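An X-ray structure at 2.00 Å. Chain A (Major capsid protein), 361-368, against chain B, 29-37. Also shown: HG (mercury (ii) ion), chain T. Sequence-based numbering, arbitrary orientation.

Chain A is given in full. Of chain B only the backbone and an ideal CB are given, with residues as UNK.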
# COMPACT_ATOMS: atom_id res chain seq x y z
N GLY A 361 -5.10 -11.83 7.72
CA GLY A 361 -6.54 -11.70 7.66
C GLY A 361 -7.20 -12.35 8.86
O GLY A 361 -6.76 -13.40 9.32
N ARG A 362 -8.25 -11.73 9.37
CA ARG A 362 -8.95 -12.27 10.53
C ARG A 362 -9.65 -13.59 10.20
O ARG A 362 -9.72 -14.48 11.04
CB ARG A 362 -9.94 -11.25 11.08
CG ARG A 362 -9.31 -9.89 11.36
CD ARG A 362 -8.65 -9.85 12.73
NE ARG A 362 -7.46 -10.69 12.81
CZ ARG A 362 -6.24 -10.29 12.47
NH1 ARG A 362 -6.04 -9.07 12.03
NH2 ARG A 362 -5.21 -11.12 12.58
N GLN A 363 -10.17 -13.69 8.99
CA GLN A 363 -10.85 -14.90 8.56
C GLN A 363 -9.85 -16.05 8.49
O GLN A 363 -8.83 -15.94 7.82
CB GLN A 363 -11.49 -14.70 7.19
CG GLN A 363 -11.70 -15.98 6.40
CD GLN A 363 -12.92 -16.75 6.86
OE1 GLN A 363 -13.98 -16.17 7.07
NE2 GLN A 363 -12.78 -18.05 7.00
N PRO A 364 -10.13 -17.14 9.20
CA PRO A 364 -9.19 -18.27 9.15
C PRO A 364 -9.05 -18.79 7.73
O PRO A 364 -10.03 -18.91 6.99
CB PRO A 364 -9.84 -19.31 10.07
CG PRO A 364 -11.26 -18.88 10.22
CD PRO A 364 -11.26 -17.39 10.11
N SER A 365 -7.81 -19.10 7.36
CA SER A 365 -7.49 -19.54 6.00
C SER A 365 -6.40 -20.59 6.03
O SER A 365 -5.47 -20.58 5.21
CB SER A 365 -7.05 -18.35 5.14
OG SER A 365 -5.93 -17.70 5.71
N GLY A 366 -6.49 -21.52 6.98
CA GLY A 366 -5.51 -22.57 7.10
C GLY A 366 -4.81 -22.50 8.44
O GLY A 366 -4.22 -21.47 8.80
N THR A 367 -4.86 -23.59 9.21
CA THR A 367 -4.24 -23.64 10.52
C THR A 367 -3.58 -25.00 10.70
O THR A 367 -3.80 -25.93 9.93
CB THR A 367 -5.25 -23.40 11.65
OG1 THR A 367 -6.28 -24.41 11.60
CG2 THR A 367 -5.89 -22.02 11.55
N CYS A 368 -2.74 -25.08 11.73
CA CYS A 368 -2.20 -26.35 12.19
C CYS A 368 -2.50 -26.50 13.67
O CYS A 368 -2.17 -25.61 14.46
CB CYS A 368 -0.70 -26.44 11.95
SG CYS A 368 0.02 -27.90 12.70
N UNK B 29 -19.52 -13.07 11.35
CA UNK B 29 -19.63 -14.52 11.36
C UNK B 29 -18.68 -15.05 10.30
O UNK B 29 -18.97 -14.97 9.10
CB UNK B 29 -21.07 -14.98 11.11
N UNK B 30 -17.55 -15.60 10.73
CA UNK B 30 -16.55 -16.10 9.80
C UNK B 30 -16.98 -17.42 9.18
O UNK B 30 -17.68 -18.22 9.81
CB UNK B 30 -15.20 -16.27 10.51
N UNK B 31 -16.56 -17.64 7.95
CA UNK B 31 -16.93 -18.82 7.19
C UNK B 31 -15.98 -19.98 7.46
O UNK B 31 -14.78 -19.78 7.69
CB UNK B 31 -16.95 -18.50 5.69
N UNK B 32 -16.52 -21.19 7.42
CA UNK B 32 -15.74 -22.40 7.58
C UNK B 32 -15.34 -22.94 6.22
O UNK B 32 -16.14 -22.95 5.28
CB UNK B 32 -16.52 -23.45 8.37
N UNK B 33 -14.09 -23.40 6.12
CA UNK B 33 -13.49 -23.81 4.86
C UNK B 33 -13.15 -25.29 4.91
O UNK B 33 -13.32 -25.96 5.93
CB UNK B 33 -12.24 -22.98 4.56
N UNK B 34 -12.67 -25.81 3.79
CA UNK B 34 -12.24 -27.20 3.72
C UNK B 34 -10.83 -27.34 4.28
O UNK B 34 -9.95 -26.53 3.99
CB UNK B 34 -12.30 -27.71 2.28
N UNK B 35 -10.63 -28.38 5.08
CA UNK B 35 -9.32 -28.61 5.68
C UNK B 35 -8.29 -28.92 4.59
O UNK B 35 -8.57 -29.64 3.63
CB UNK B 35 -9.39 -29.75 6.70
N UNK B 36 -7.09 -28.36 4.75
CA UNK B 36 -6.02 -28.56 3.78
C UNK B 36 -4.68 -28.37 4.48
O UNK B 36 -4.61 -28.04 5.67
CB UNK B 36 -6.16 -27.60 2.60
N UNK B 37 -3.60 -28.59 3.72
CA UNK B 37 -2.25 -28.37 4.20
C UNK B 37 -1.37 -28.01 3.02
O UNK B 37 -1.60 -28.47 1.90
CB UNK B 37 -1.71 -29.60 4.93
HG HG T . 2.52 -28.10 12.33

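At position 29 of chain B the CA-to-CB bond points away from chain A, so the contact sets no preference; Val B29 touches nothing here.

Position 30 is different. Its CB points toward chain A, 3.6 Å from Gln A363 OE1 and 4.1 Å from Pro A364 CD, and the backbone of Arg A362 and Gln A363 lies beyond. A long, flat or flexible side chain could cover this surface: an aromatic, Met or Leu. The residue is Tyr B30, chi1 m. Tyr B30 CD1 packs 3.6 Å from Gln A363 CA, Arg A362 O sits over one ring face, and Tyr B30 OH lies 3.3 Å from Arg A362 CB.

At position 31 the backbone matters most. Gln A363 turns its carboxamide to the main chain, a pairing open to any residue with a free amide, so proline is disfavoured. The CB points sideways, 4.0 Å from Gln A363 OE1, and many side chains would fit. It is Arg B31: Arg B31 N donates to Gln A363 OE1 (3.1 Å), while Gln A363 NE2 donates to Arg B31 O (2.7 Å). Gln A363 NE2 also donates to Pro A364 O (2.9 Å), which braces the carboxamide; the guanidinium leads away.

Position 32 points away, unconstrained by chain A; Arg B32 makes no contact with this stretch of chain A.

Position 33 faces chain A, but its CB is still 5.2 Å from Pro A364 O. A large side chain is needed to reach the Pro A364 ring and the amide of Gly A366 beyond it; Phe, Tyr, Trp or Met could serve, with a polar tip suited to the far end. Tyr B33, chi1 p, places Tyr B33 CE1 3.7 Å from Pro A364 CB and Tyr B33 OH 3.0 Å from Gly A366 N.

Position 34 is out of reach, and Thr B34 takes no part. At position 35 the CB points sideways with no chain A atom close, so chain A sets little preference here; Asn B35 brings its end nearer, without direct contact.

Position 36, where a strand begins, also starts sideways and far from chain A, so only a long side chain could reach Gly A366. Phe B36, chi1 p, does so: Phe B36 CZ lies 3.6 Å from Gly A366 CA, with Ser A365 O at the ring edge, 3.3 Å from Phe B36 CZ. A CB on Gly A366 would fall 2.7 Å from Phe B36 CZ. One water accepts from Thr A367 N (3.2 Å from its O) and lies 3.2 Å from Phe B36 O, to which it can donate.

Position 37 points sideways; Ala B37 adds no contact.

Chain B 29-37: VYRRYTNFA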
# COMPACT_ATOMS: atom_id res chain seq x y z
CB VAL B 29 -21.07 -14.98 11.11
CG1 VAL B 29 -21.15 -16.50 11.18
CG2 VAL B 29 -22.01 -14.35 12.12
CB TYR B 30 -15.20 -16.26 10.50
CG TYR B 30 -14.61 -14.95 10.97
CD1 TYR B 30 -14.00 -14.08 10.08
CD2 TYR B 30 -14.67 -14.58 12.31
CE1 TYR B 30 -13.46 -12.88 10.51
CE2 TYR B 30 -14.13 -13.38 12.75
CZ TYR B 30 -13.53 -12.54 11.84
OH TYR B 30 -12.99 -11.35 12.27
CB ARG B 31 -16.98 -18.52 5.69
CG ARG B 31 -17.73 -17.25 5.35
CD ARG B 31 -19.15 -17.30 5.88
NE ARG B 31 -19.90 -18.45 5.39
CZ ARG B 31 -20.52 -18.49 4.22
NH1 ARG B 31 -20.48 -17.44 3.41
NH2 ARG B 31 -21.18 -19.58 3.86
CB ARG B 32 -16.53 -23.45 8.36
CG ARG B 32 -17.15 -22.94 9.64
CD ARG B 32 -17.75 -24.07 10.45
NE ARG B 32 -18.74 -24.82 9.69
CZ ARG B 32 -20.05 -24.55 9.69
NH1 ARG B 32 -20.53 -23.55 10.41
NH2 ARG B 32 -20.87 -25.29 8.96
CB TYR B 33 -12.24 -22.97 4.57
CG TYR B 33 -11.23 -22.98 5.69
CD1 TYR B 33 -11.33 -22.09 6.75
CD2 TYR B 33 -10.17 -23.88 5.69
CE1 TYR B 33 -10.40 -22.10 7.78
CE2 TYR B 33 -9.24 -23.89 6.71
CZ TYR B 33 -9.36 -23.00 7.75
OH TYR B 33 -8.44 -23.01 8.77
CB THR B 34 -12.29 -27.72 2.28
OG1 THR B 34 -11.49 -26.87 1.44
CG2 THR B 34 -13.71 -27.74 1.76
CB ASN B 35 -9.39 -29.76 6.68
CG ASN B 35 -8.10 -29.94 7.45
OD1 ASN B 35 -7.32 -29.00 7.61
ND2 ASN B 35 -7.87 -31.16 7.93
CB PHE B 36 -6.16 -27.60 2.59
CG PHE B 36 -5.90 -26.16 2.94
CD1 PHE B 36 -6.90 -25.36 3.46
CD2 PHE B 36 -4.64 -25.61 2.75
CE1 PHE B 36 -6.66 -24.04 3.78
CE2 PHE B 36 -4.39 -24.28 3.07
CZ PHE B 36 -5.40 -23.50 3.58
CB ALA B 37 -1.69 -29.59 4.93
O HOH W 1 -6.13 -25.83 7.39
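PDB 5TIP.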